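Local coordinates for protein single-stranded DNA specific exonuclease RecJ (Thermus thermophilus, PDB 2ZXR) that degrades single-stranded DNA as an exonuclease in the 5' to 3' direction, requires divalent metal ions such as magnesium, and has no detectable activity on single-stranded RNA, at residues G28-L33 with E623-A628; A32-H37 with A429-L434; L433-G438 with V630-L635; A506-E511 with Q523-R528; L587-P592 with E602-R607. All coordinates share one frame; numbering follows the deposited sequence.

Contact 1. Residues G28-L33 with E623-A628; sequences GPEAAL and EARLKA
Glu30 and Arg625 are joined through one water molecule, which donates to Glu30 OE2 at 2.7 Å and to the backbone oxygen Arg625 O at 2.8 Å. The other carboxylate oxygen turns to the Arg625 side chain. Glu30 OE1 lies 3.5 Å from Arg625 NH1, a salt bridge of charge alone, since the oxygen stands well out of the guanidinium plane. The two flat groups are 31° apart. A bend at chi3 (-75°) sets NE of Arg625 off the line of its chain, and the guanidinium lies against the start of helix 29-37. Gly28 CA and Pro29 CD lie over one face of it. Gly28, the N-cap residue, has no side chain and comes very near, with its CA 3.0 Å from Arg625 NH2. Pro29 is wedged against the other helix: its CG is 3.4 Å from Arg625 O, and its CB is 4.2 Å from Leu626 CG. The axes of the two short helical segments pass 10.2 Å apart at 77°. Arg625 NH2 has its salt bridge with Glu446 of helix 440-447. This is a junction of two helix N-termini, one near the start of the chain and one in the C-terminal domain. Two carboxylates, Glu30 and Glu446, lie by the buried arginine; the water ties Glu30 to the helix backbone, and the arginine's charge is probably offset by Glu446 more than by Glu30.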
# COMPACT_ATOMS: atom_id res chain seq x y z
N GLY A 28 8.50 15.21 13.23
CA GLY A 28 9.90 14.85 13.21
C GLY A 28 10.36 14.37 11.84
O GLY A 28 9.56 14.29 10.89
N PRO A 29 11.66 14.02 11.70
CA PRO A 29 12.26 13.55 10.44
C PRO A 29 11.72 12.23 9.83
O PRO A 29 11.63 12.12 8.62
CB PRO A 29 13.75 13.48 10.77
CG PRO A 29 13.76 13.13 12.25
CD PRO A 29 12.63 14.00 12.81
N GLU A 30 11.34 11.25 10.64
CA GLU A 30 10.81 9.99 10.11
C GLU A 30 9.53 10.18 9.33
O GLU A 30 9.43 9.82 8.16
CB GLU A 30 10.56 8.99 11.23
CG GLU A 30 11.80 8.60 12.00
CD GLU A 30 12.21 9.66 12.99
OE1 GLU A 30 11.36 10.53 13.33
OE2 GLU A 30 13.37 9.62 13.44
N ALA A 31 8.53 10.74 10.01
CA ALA A 31 7.25 10.98 9.39
C ALA A 31 7.40 11.93 8.19
O ALA A 31 6.77 11.74 7.14
CB ALA A 31 6.28 11.56 10.42
N ALA A 32 8.24 12.96 8.34
CA ALA A 32 8.44 13.90 7.23
C ALA A 32 9.00 13.16 6.02
O ALA A 32 8.72 13.53 4.89
CB ALA A 32 9.39 15.02 7.64
N LEU A 33 9.80 12.13 6.25
CA LEU A 33 10.36 11.35 5.16
C LEU A 33 9.19 10.72 4.38
O LEU A 33 9.15 10.76 3.14
CB LEU A 33 11.25 10.24 5.73
CG LEU A 33 12.74 10.25 5.41
CD1 LEU A 33 13.50 9.37 6.43
CD2 LEU A 33 12.94 9.72 4.01
N GLU A 623 15.25 19.79 15.57
CA GLU A 623 15.83 19.10 14.44
C GLU A 623 17.04 18.30 14.89
O GLU A 623 17.88 17.88 14.09
CB GLU A 623 16.20 20.07 13.31
CG GLU A 623 17.60 20.70 13.34
CD GLU A 623 18.17 20.83 11.92
OE1 GLU A 623 17.38 21.09 10.99
OE2 GLU A 623 19.39 20.67 11.73
N ALA A 624 17.13 18.11 16.20
CA ALA A 624 18.21 17.32 16.79
C ALA A 624 17.90 15.89 16.36
O ALA A 624 18.79 15.05 16.24
CB ALA A 624 18.17 17.44 18.31
N ARG A 625 16.62 15.63 16.13
CA ARG A 625 16.17 14.31 15.72
C ARG A 625 16.57 14.04 14.27
O ARG A 625 16.76 12.89 13.87
CB ARG A 625 14.65 14.18 15.89
CG ARG A 625 14.20 14.09 17.35
CD ARG A 625 12.90 13.30 17.44
NE ARG A 625 11.74 14.06 17.00
CZ ARG A 625 10.63 13.52 16.48
NH1 ARG A 625 10.53 12.21 16.31
NH2 ARG A 625 9.61 14.29 16.14
N LEU A 626 16.68 15.10 13.47
CA LEU A 626 17.10 14.94 12.08
C LEU A 626 18.56 14.46 12.15
O LEU A 626 18.96 13.52 11.46
CB LEU A 626 17.03 16.28 11.33
CG LEU A 626 16.72 16.32 9.83
CD1 LEU A 626 17.23 17.63 9.26
CD2 LEU A 626 17.35 15.18 9.09
N LYS A 627 19.34 15.09 13.01
CA LYS A 627 20.75 14.72 13.15
C LYS A 627 20.87 13.29 13.59
O LYS A 627 21.66 12.51 13.04
CB LYS A 627 21.44 15.62 14.18
CG LYS A 627 22.67 16.31 13.64
CD LYS A 627 23.86 16.14 14.57
CE LYS A 627 23.92 17.21 15.65
NZ LYS A 627 25.22 17.13 16.40
N ALA A 628 20.08 12.95 14.59
CA ALA A 628 20.06 11.60 15.14
C ALA A 628 19.73 10.58 14.06
O ALA A 628 20.31 9.50 14.04
CB ALA A 628 19.04 11.51 16.28
O HOH W 1 15.63 10.41 14.65

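Contact 2. Residues A32-H37 with A429-L434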
# COMPACT_ATOMS: atom_id res chain seq x y z
N ALA A 32 8.24 12.96 8.34
CA ALA A 32 8.44 13.90 7.23
C ALA A 32 9.00 13.16 6.02
O ALA A 32 8.72 13.53 4.89
CB ALA A 32 9.39 15.02 7.64
N LEU A 33 9.80 12.13 6.25
CA LEU A 33 10.36 11.35 5.16
C LEU A 33 9.19 10.72 4.38
O LEU A 33 9.15 10.76 3.14
CB LEU A 33 11.25 10.24 5.73
CG LEU A 33 12.74 10.25 5.41
CD1 LEU A 33 13.50 9.37 6.43
CD2 LEU A 33 12.94 9.72 4.01
N ALA A 34 8.26 10.13 5.12
CA ALA A 34 7.07 9.49 4.53
C ALA A 34 6.23 10.51 3.76
O ALA A 34 5.88 10.30 2.58
CB ALA A 34 6.24 8.83 5.63
N TYR A 35 5.91 11.63 4.40
CA TYR A 35 5.14 12.66 3.72
C TYR A 35 5.85 13.14 2.45
O TYR A 35 5.22 13.25 1.39
CB TYR A 35 4.87 13.84 4.65
CG TYR A 35 4.01 13.49 5.83
CD1 TYR A 35 2.74 12.95 5.64
CD2 TYR A 35 4.47 13.64 7.13
CE1 TYR A 35 1.95 12.59 6.73
CE2 TYR A 35 3.71 13.28 8.21
CZ TYR A 35 2.45 12.75 8.01
OH TYR A 35 1.71 12.36 9.10
N TRP A 36 7.16 13.39 2.54
CA TRP A 36 7.89 13.85 1.36
C TRP A 36 7.73 12.86 0.20
O TRP A 36 7.47 13.26 -0.94
CB TRP A 36 9.37 14.05 1.65
CG TRP A 36 10.12 14.66 0.48
CD1 TRP A 36 10.20 16.00 0.16
CD2 TRP A 36 10.88 13.97 -0.51
NE1 TRP A 36 10.97 16.17 -0.97
CE2 TRP A 36 11.40 14.94 -1.41
CE3 TRP A 36 11.18 12.62 -0.74
CZ2 TRP A 36 12.20 14.60 -2.51
CZ3 TRP A 36 11.97 12.28 -1.84
CH2 TRP A 36 12.47 13.27 -2.71
N HIS A 37 7.86 11.58 0.49
CA HIS A 37 7.72 10.54 -0.52
C HIS A 37 6.31 10.40 -1.09
O HIS A 37 6.16 10.07 -2.26
CB HIS A 37 8.15 9.18 0.05
CG HIS A 37 9.63 8.97 0.05
ND1 HIS A 37 10.40 9.07 -1.09
CD2 HIS A 37 10.49 8.67 1.06
CE1 HIS A 37 11.67 8.85 -0.79
NE2 HIS A 37 11.75 8.61 0.51
N ALA A 429 9.49 -2.00 0.43
CA ALA A 429 10.00 -0.64 0.54
C ALA A 429 10.14 -0.24 2.02
O ALA A 429 9.17 -0.25 2.78
CB ALA A 429 9.06 0.33 -0.20
N LEU A 430 11.35 0.11 2.42
CA LEU A 430 11.61 0.48 3.80
C LEU A 430 11.77 1.98 3.89
O LEU A 430 12.53 2.58 3.13
CB LEU A 430 12.88 -0.20 4.31
CG LEU A 430 12.88 -1.66 4.74
CD1 LEU A 430 11.54 -2.04 5.35
CD2 LEU A 430 13.18 -2.54 3.57
N LEU A 431 11.03 2.58 4.81
CA LEU A 431 11.05 4.02 5.02
C LEU A 431 12.36 4.46 5.64
O LEU A 431 13.00 5.39 5.17
CB LEU A 431 9.90 4.44 5.95
CG LEU A 431 9.21 5.81 5.88
CD1 LEU A 431 9.05 6.34 7.31
CD2 LEU A 431 9.95 6.78 5.02
N ASP A 432 12.77 3.77 6.69
CA ASP A 432 13.99 4.16 7.39
C ASP A 432 14.27 3.15 8.48
O ASP A 432 13.49 2.23 8.71
CB ASP A 432 13.76 5.54 8.01
CG ASP A 432 14.97 6.08 8.73
OD1 ASP A 432 14.78 6.95 9.62
OD2 ASP A 432 16.11 5.67 8.41
N LEU A 433 15.40 3.34 9.16
CA LEU A 433 15.82 2.51 10.29
C LEU A 433 14.87 2.93 11.42
O LEU A 433 14.59 4.10 11.57
CB LEU A 433 17.25 2.86 10.70
CG LEU A 433 18.51 2.10 10.24
CD1 LEU A 433 18.10 0.83 9.55
CD2 LEU A 433 19.38 2.97 9.33
N LEU A 434 14.37 1.98 12.21
CA LEU A 434 13.46 2.33 13.31
C LEU A 434 14.22 3.18 14.33
O LEU A 434 15.38 2.92 14.60
CB LEU A 434 12.96 1.07 14.01
CG LEU A 434 11.81 1.27 15.00
CD1 LEU A 434 10.53 1.51 14.21
CD2 LEU A 434 11.65 0.06 15.89
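Leu431 reaches across to helix 29-37 and lays its two methyl groups on Leu33 and Ala34. Its CG is anti to the backbone N (chi1 -150°), which carries the branch point toward the helix. CD2 does most of the touching. It sits 3.8 Å from Leu33 CB and, on the next residue, 3.8 Å from the backbone nitrogen Ala34 N. CD1 packs 4.1 Å from Ala34 CB. Leu431 CD2 also lies at the edge of the His37 ring, near its plane, 4.4 Å from CD2 of that histidine. Leu33 sends its own side chain on to the next residue, Asp432. Its CD1 is 4.2 Å from Asp432 CB, and the two side chains cross at about a right angle. The carboxylate of Asp432 is engaged beyond this contact, in a salt bridge with Arg633. No hydrogen bond links the two segments, so the contact is apolar packing. It falls where strand 426-433 is interrupted near Leu431. That strand lies between strands 5-9 and 462-466 in the mixed sheet, and Phe462 also touches Leu431. Helix 15-25 packs on helix 29-37 through Trp18 against Leu33, and helix 624-639 brings Leu629 to Asp432.

Contact 3. Residues L433-G438 with V630-L635; sequences LLPEPG and VHRRLL
Leu433 and Arg632 slide past each other in opposite directions where the loop of the RecJ OB domain that follows strand 426-433 meets helix 624-639 of the C-terminal domain. This is loop-on-helix packing between two domains. Arg632 starts with CG anti to the backbone N (chi1 166°), and its chain then bends at chi2 and chi3. Its CD comes within 3.3 Å of Leu433 CB, short for two carbons. The loop backbone covers one face of the guanidinium. Pro435 CA stands 3.7 Å above its plane, over the centre, and Leu434 O is over the same face. NH1 ends 3.0 Å from the backbone oxygen Leu433 O. Leu433 has an uncommon conformation, with chi2 at -11°, which puts CD1 nearly eclipsed with CA. Its other methyl, CD2, meets the next arginine. The Arg633 chain bends at chi2, where CD turns (-58°), and again at chi3. Its head leads to Asp432, with which NH1 forms a salt bridge. Leu433 touches the aliphatic stems of both arginines, while the Arg632 head packs on Pro435. The closest approach to Arg633 is by Leu433 CD2, 3.3 Å from CD of the arginine and likewise short for two carbons.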
# COMPACT_ATOMS: atom_id res chain seq x y z
N LEU A 433 15.40 3.34 9.16
CA LEU A 433 15.82 2.51 10.29
C LEU A 433 14.87 2.93 11.42
O LEU A 433 14.59 4.10 11.57
CB LEU A 433 17.25 2.86 10.70
CG LEU A 433 18.51 2.10 10.24
CD1 LEU A 433 18.10 0.83 9.55
CD2 LEU A 433 19.38 2.97 9.33
N LEU A 434 14.37 1.98 12.21
CA LEU A 434 13.46 2.33 13.31
C LEU A 434 14.22 3.18 14.33
O LEU A 434 15.38 2.92 14.60
CB LEU A 434 12.96 1.07 14.01
CG LEU A 434 11.81 1.27 15.00
CD1 LEU A 434 10.53 1.51 14.21
CD2 LEU A 434 11.65 0.06 15.89
N PRO A 435 13.57 4.23 14.88
CA PRO A 435 14.19 5.13 15.88
C PRO A 435 14.35 4.39 17.20
O PRO A 435 13.92 3.25 17.32
CB PRO A 435 13.17 6.27 16.01
CG PRO A 435 12.60 6.35 14.63
CD PRO A 435 12.36 4.86 14.33
N GLU A 436 14.98 5.04 18.19
CA GLU A 436 15.15 4.41 19.50
C GLU A 436 13.77 4.31 20.15
O GLU A 436 12.85 5.08 19.83
CB GLU A 436 16.10 5.25 20.39
CG GLU A 436 17.54 5.31 19.89
CD GLU A 436 18.33 4.04 20.18
OE1 GLU A 436 19.40 3.86 19.55
OE2 GLU A 436 17.90 3.23 21.04
N PRO A 437 13.63 3.37 21.09
CA PRO A 437 12.38 3.11 21.82
C PRO A 437 11.71 4.35 22.42
O PRO A 437 10.49 4.49 22.37
CB PRO A 437 12.79 2.10 22.89
CG PRO A 437 14.03 1.42 22.30
CD PRO A 437 14.74 2.55 21.62
N GLY A 438 12.51 5.24 22.98
CA GLY A 438 11.96 6.43 23.61
C GLY A 438 11.20 7.35 22.69
O GLY A 438 10.37 8.15 23.15
N VAL A 630 20.33 10.80 10.81
CA VAL A 630 21.51 10.72 9.95
C VAL A 630 22.63 9.90 10.63
O VAL A 630 23.26 9.05 9.99
CB VAL A 630 22.01 12.14 9.57
CG1 VAL A 630 23.28 12.04 8.72
CG2 VAL A 630 20.92 12.87 8.81
N HIS A 631 22.84 10.13 11.92
CA HIS A 631 23.84 9.39 12.68
C HIS A 631 23.57 7.89 12.70
O HIS A 631 24.46 7.09 12.42
CB HIS A 631 23.93 9.92 14.12
CG HIS A 631 24.58 11.27 14.21
ND1 HIS A 631 24.73 11.96 15.39
CD2 HIS A 631 25.14 12.05 13.25
CE1 HIS A 631 25.36 13.10 15.16
NE2 HIS A 631 25.62 13.18 13.87
N ARG A 632 22.34 7.52 13.02
CA ARG A 632 21.96 6.11 13.06
C ARG A 632 22.15 5.49 11.66
O ARG A 632 22.57 4.33 11.52
CB ARG A 632 20.51 5.99 13.54
CG ARG A 632 19.83 4.65 13.34
CD ARG A 632 18.33 4.89 13.03
NE ARG A 632 17.84 5.96 13.87
CZ ARG A 632 16.79 6.72 13.62
NH1 ARG A 632 16.06 6.55 12.52
NH2 ARG A 632 16.50 7.72 14.44
N ARG A 633 21.82 6.25 10.62
CA ARG A 633 22.02 5.77 9.24
C ARG A 633 23.50 5.53 8.98
O ARG A 633 23.89 4.48 8.48
CB ARG A 633 21.54 6.79 8.21
CG ARG A 633 20.20 6.49 7.60
CD ARG A 633 20.16 5.14 6.93
NE ARG A 633 19.69 5.29 5.56
CZ ARG A 633 18.48 5.72 5.22
NH1 ARG A 633 17.59 6.05 6.14
NH2 ARG A 633 18.18 5.82 3.94
N LEU A 634 24.33 6.52 9.33
CA LEU A 634 25.78 6.40 9.12
C LEU A 634 26.34 5.16 9.78
O LEU A 634 27.03 4.37 9.15
CB LEU A 634 26.52 7.64 9.67
CG LEU A 634 26.65 8.87 8.78
CD1 LEU A 634 27.36 9.99 9.55
CD2 LEU A 634 27.45 8.51 7.53
N LEU A 635 26.03 5.00 11.07
CA LEU A 635 26.49 3.84 11.82
C LEU A 635 25.98 2.56 11.23
O LEU A 635 26.72 1.58 11.16
CB LEU A 635 26.03 3.91 13.28
CG LEU A 635 26.84 4.72 14.29
CD1 LEU A 635 28.28 4.20 14.36
CD2 LEU A 635 26.82 6.15 13.87

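Contact 4. Residues A506-E511 with Q523-R528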
# COMPACT_ATOMS: atom_id res chain seq x y z
N ALA A 506 11.45 -6.04 8.47
CA ALA A 506 10.71 -4.97 7.82
C ALA A 506 9.44 -4.96 8.65
O ALA A 506 8.67 -5.93 8.61
CB ALA A 506 10.40 -5.32 6.40
N GLY A 507 9.19 -3.90 9.42
CA GLY A 507 8.00 -3.94 10.24
C GLY A 507 7.17 -2.70 10.42
O GLY A 507 7.63 -1.59 10.21
N LEU A 508 5.93 -2.92 10.86
CA LEU A 508 4.97 -1.84 11.10
C LEU A 508 5.07 -1.39 12.56
O LEU A 508 5.01 -2.23 13.47
CB LEU A 508 3.55 -2.35 10.83
CG LEU A 508 3.29 -2.81 9.39
CD1 LEU A 508 2.08 -3.80 9.33
CD2 LEU A 508 3.05 -1.56 8.53
N LEU A 509 5.20 -0.09 12.78
CA LEU A 509 5.26 0.45 14.13
C LEU A 509 3.83 0.34 14.65
O LEU A 509 2.91 0.93 14.08
CB LEU A 509 5.66 1.93 14.12
CG LEU A 509 6.45 2.48 15.33
CD1 LEU A 509 6.06 3.90 15.53
CD2 LEU A 509 6.25 1.66 16.61
N SER A 510 3.64 -0.38 15.75
CA SER A 510 2.30 -0.56 16.27
C SER A 510 2.08 -0.02 17.67
O SER A 510 2.99 -0.03 18.52
CB SER A 510 1.96 -2.05 16.26
OG SER A 510 2.48 -2.65 15.10
N GLU A 511 0.85 0.44 17.91
CA GLU A 511 0.45 0.92 19.23
C GLU A 511 -0.53 -0.15 19.67
O GLU A 511 -1.67 -0.18 19.19
CB GLU A 511 -0.27 2.27 19.14
CG GLU A 511 -0.70 2.83 20.52
CD GLU A 511 -1.35 4.22 20.43
OE1 GLU A 511 -2.47 4.32 19.91
OE2 GLU A 511 -0.73 5.22 20.88
N GLN A 523 5.29 -5.07 14.44
CA GLN A 523 4.66 -6.26 13.90
C GLN A 523 5.46 -6.51 12.64
O GLN A 523 5.40 -5.72 11.69
CB GLN A 523 3.21 -5.95 13.52
CG GLN A 523 2.44 -7.13 12.94
CD GLN A 523 2.01 -8.13 14.02
OE1 GLN A 523 1.54 -7.73 15.09
NE2 GLN A 523 2.16 -9.42 13.73
N ALA A 524 6.21 -7.60 12.62
CA ALA A 524 7.02 -7.91 11.45
C ALA A 524 6.20 -8.36 10.23
O ALA A 524 5.33 -9.22 10.37
CB ALA A 524 8.06 -8.97 11.81
N VAL A 525 6.45 -7.78 9.06
CA VAL A 525 5.77 -8.18 7.83
C VAL A 525 6.75 -9.11 7.10
O VAL A 525 6.33 -10.06 6.41
CB VAL A 525 5.38 -6.99 6.91
CG1 VAL A 525 4.53 -5.99 7.67
CG2 VAL A 525 6.61 -6.32 6.37
N ASP A 526 8.05 -8.84 7.21
CA ASP A 526 9.02 -9.75 6.62
C ASP A 526 10.20 -9.80 7.58
O ASP A 526 10.46 -8.84 8.31
CB ASP A 526 9.48 -9.35 5.21
CG ASP A 526 10.10 -10.55 4.44
OD1 ASP A 526 10.11 -11.68 4.98
OD2 ASP A 526 10.56 -10.37 3.28
N LEU A 527 10.90 -10.93 7.57
CA LEU A 527 12.03 -11.16 8.45
C LEU A 527 13.02 -12.09 7.74
O LEU A 527 12.60 -13.05 7.08
CB LEU A 527 11.50 -11.79 9.74
CG LEU A 527 12.39 -12.35 10.84
CD1 LEU A 527 11.48 -12.77 11.99
CD2 LEU A 527 13.17 -13.57 10.34
N ARG A 528 14.32 -11.80 7.88
CA ARG A 528 15.33 -12.61 7.21
C ARG A 528 16.77 -12.47 7.74
O ARG A 528 17.08 -11.58 8.53
CB ARG A 528 15.36 -12.23 5.73
CG ARG A 528 15.94 -10.84 5.50
CD ARG A 528 16.02 -10.45 4.03
NE ARG A 528 16.76 -9.19 3.85
CZ ARG A 528 17.02 -8.63 2.68
NH1 ARG A 528 16.61 -9.21 1.56
NH2 ARG A 528 17.69 -7.49 2.62
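Leu508 and Val525 cross at about a right angle; Leu508 shares its sheet face with Ala506, and Val525 reaches it from the bulge. The leucine tip does the touching, with Leu508 CD1 3.7 Å from Val525 CG1. Val525 holds CG1 beside the backbone N (chi1 -56°). This places CG2 in the crowded position between the N and the carbonyl carbon. CG2 turns to the neighbouring residue and lies 3.1 Å from Ala506 O, a tight approach, and 3.9 Å from Ala506 CB. Leu461 packs against both Leu508 and Val525.

The two segments belong to the antiparallel hairpin of strands 503-514 and 517-528 in the RecJ OB domain. A classic beta bulge interrupts it, because Val525 and Asp526 both face Ala506. Ala506 O therefore accepts two N-H groups, from Val525 N at 2.9 Å and from Asp526 N at 3.3 Å. Val525 N arrives almost in line with the carbonyl bond, while Asp526 N lies in the carbonyl plane. Beyond the bulge, Gly507 and Ala524 form a non-hydrogen-bonded pair, and Leu508 and Gln523 a hydrogen-bonded one.

Gln523 and Ser510 also meet, past the Leu508 and Gln523 pair. Gln523 CG is anti to the backbone N, and the amide end leads away from strand 503-514. It is CB of Gln523 that lies 3.7 Å from Ser510 OG. Ser510 OG donates to Leu508 O at 3.0 Å from above the carbonyl plane. The same oxygen receives Gln523 N in its plane.

Contact 5. Residues L587-P592 with E602-R607; sequences LWLGLP and EVALGR
Trp588 and Val603 are paired on neighbouring parallel strands, and the indole leans on the valine. At CB, Trp588 lies 3.9 Å from Glu602 O and 4.1 Å from Val603 CG2. The first torsion (chi1 -63°) puts CG beside the backbone N. The ring atom CD2 comes next, also 4.1 Å from Val603 CG2. CE3 then makes the nearest approach, 3.6 Å to the same methyl, which meets the ring obliquely. The indole NE1 donates to Pro582 O, and its ring meets Tyr560 edge-to-face. The backbones are bonded beside it. Trp588 N donates to Glu602 O at 2.8 Å, and Ala604 N to Trp588 O at 2.9 Å. Leu587 and Glu602 form the other pair, and the Glu602 carboxylate is in a salt bridge with Arg552. Past the strands, Leu591 CD2 packs 3.9 Å from Leu605 CD2, and Leu591 also touches Tyr653 of helix 643-655. The strands lie side by side in the five-stranded parallel sheet of the C-terminal domain. Two backbone bonds thus fix the register, and apolar contacts join Trp588 to Val603 and Leu591 to Leu605.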
# COMPACT_ATOMS: atom_id res chain seq x y z
N LEU A 587 42.32 7.03 2.19
CA LEU A 587 41.88 6.31 3.39
C LEU A 587 41.53 7.31 4.49
O LEU A 587 42.33 8.20 4.79
CB LEU A 587 42.99 5.39 3.90
CG LEU A 587 42.61 4.59 5.14
CD1 LEU A 587 41.61 3.49 4.71
CD2 LEU A 587 43.85 3.97 5.79
N TRP A 588 40.35 7.17 5.09
CA TRP A 588 39.94 8.11 6.14
C TRP A 588 39.68 7.38 7.43
O TRP A 588 39.17 6.26 7.43
CB TRP A 588 38.65 8.87 5.74
CG TRP A 588 38.72 9.78 4.51
CD1 TRP A 588 39.84 10.13 3.80
CD2 TRP A 588 37.63 10.49 3.91
NE1 TRP A 588 39.51 11.01 2.78
CE2 TRP A 588 38.16 11.25 2.83
CE3 TRP A 588 36.26 10.56 4.17
CZ2 TRP A 588 37.36 12.06 2.02
CZ3 TRP A 588 35.46 11.37 3.35
CH2 TRP A 588 36.01 12.10 2.30
N LEU A 589 40.02 8.02 8.55
CA LEU A 589 39.81 7.41 9.85
C LEU A 589 38.71 8.16 10.59
O LEU A 589 38.46 7.92 11.76
CB LEU A 589 41.10 7.45 10.66
CG LEU A 589 42.28 6.69 10.06
CD1 LEU A 589 43.49 6.81 10.99
CD2 LEU A 589 41.90 5.23 9.87
N GLY A 590 38.08 9.10 9.89
CA GLY A 590 37.04 9.89 10.49
C GLY A 590 36.37 10.65 9.38
O GLY A 590 36.73 10.48 8.20
N LEU A 591 35.42 11.50 9.75
CA LEU A 591 34.65 12.25 8.78
C LEU A 591 35.11 13.70 8.63
O LEU A 591 35.29 14.40 9.62
CB LEU A 591 33.16 12.24 9.19
CG LEU A 591 32.56 10.88 9.52
CD1 LEU A 591 31.08 11.02 9.86
CD2 LEU A 591 32.75 9.95 8.35
N PRO A 592 35.31 14.15 7.38
CA PRO A 592 35.73 15.55 7.29
C PRO A 592 34.58 16.49 7.67
O PRO A 592 33.41 16.09 7.70
CB PRO A 592 36.18 15.70 5.83
CG PRO A 592 35.55 14.56 5.12
CD PRO A 592 35.51 13.44 6.11
N GLU A 602 38.09 5.10 1.14
CA GLU A 602 37.72 4.04 2.07
C GLU A 602 37.65 4.73 3.41
O GLU A 602 38.56 5.50 3.78
CB GLU A 602 38.76 2.93 2.06
CG GLU A 602 38.75 2.21 0.74
CD GLU A 602 39.69 1.05 0.73
OE1 GLU A 602 40.76 1.18 0.11
OE2 GLU A 602 39.38 0.01 1.36
N VAL A 603 36.56 4.49 4.13
CA VAL A 603 36.36 5.17 5.38
C VAL A 603 36.17 4.25 6.55
O VAL A 603 35.40 3.29 6.50
CB VAL A 603 35.15 6.12 5.27
CG1 VAL A 603 34.96 6.89 6.56
CG2 VAL A 603 35.34 7.04 4.07
N ALA A 604 36.89 4.55 7.61
CA ALA A 604 36.79 3.79 8.84
C ALA A 604 36.43 4.83 9.90
O ALA A 604 36.67 6.02 9.73
CB ALA A 604 38.14 3.13 9.17
N LEU A 605 35.82 4.38 10.99
CA LEU A 605 35.46 5.29 12.06
C LEU A 605 36.24 4.82 13.25
O LEU A 605 37.15 5.49 13.75
CB LEU A 605 33.98 5.19 12.38
CG LEU A 605 33.02 5.59 11.26
CD1 LEU A 605 31.60 5.24 11.70
CD2 LEU A 605 33.19 7.08 10.95
N GLY A 606 35.88 3.62 13.66
CA GLY A 606 36.52 3.01 14.79
C GLY A 606 35.67 1.99 15.51
O GLY A 606 34.70 1.43 14.97
N ARG A 607 36.07 1.74 16.75
CA ARG A 607 35.43 0.80 17.65
C ARG A 607 35.47 1.49 19.02
O ARG A 607 34.60 1.28 19.87
CB ARG A 607 36.22 -0.52 17.66
CG ARG A 607 35.57 -1.67 18.41
CD ARG A 607 34.14 -1.91 17.93
NE ARG A 607 33.22 -0.94 18.51
CZ ARG A 607 31.91 -0.92 18.28
NH1 ARG A 607 31.36 -1.82 17.47
NH2 ARG A 607 31.15 -0.00 18.87

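In the fold
Contacts 1, 2, 3 and 5 are buried; contact 4 only partly, with an exposed valine. Contacts 1 and 2 both use helix 29-37, and contacts 1 and 3 both use helix 624-639. Asp432 ties contact 2 to contact 3 through its salt bridge with Arg633. These three form one junction between the N-terminal region, the OB domain and the C-terminal domain. Contact 1 mixes charge, a water and proline packing, contact 2 is apolar, contact 3 mostly arginine side chains on a loop. Contact 4 lies in the same sheet as contact 2 and rests on backbone hydrogen bonds. Contact 5 has such bonds in a separate parallel sheet, its centre about 33 Å from that of contact 4; its Leu591 touches Leu634.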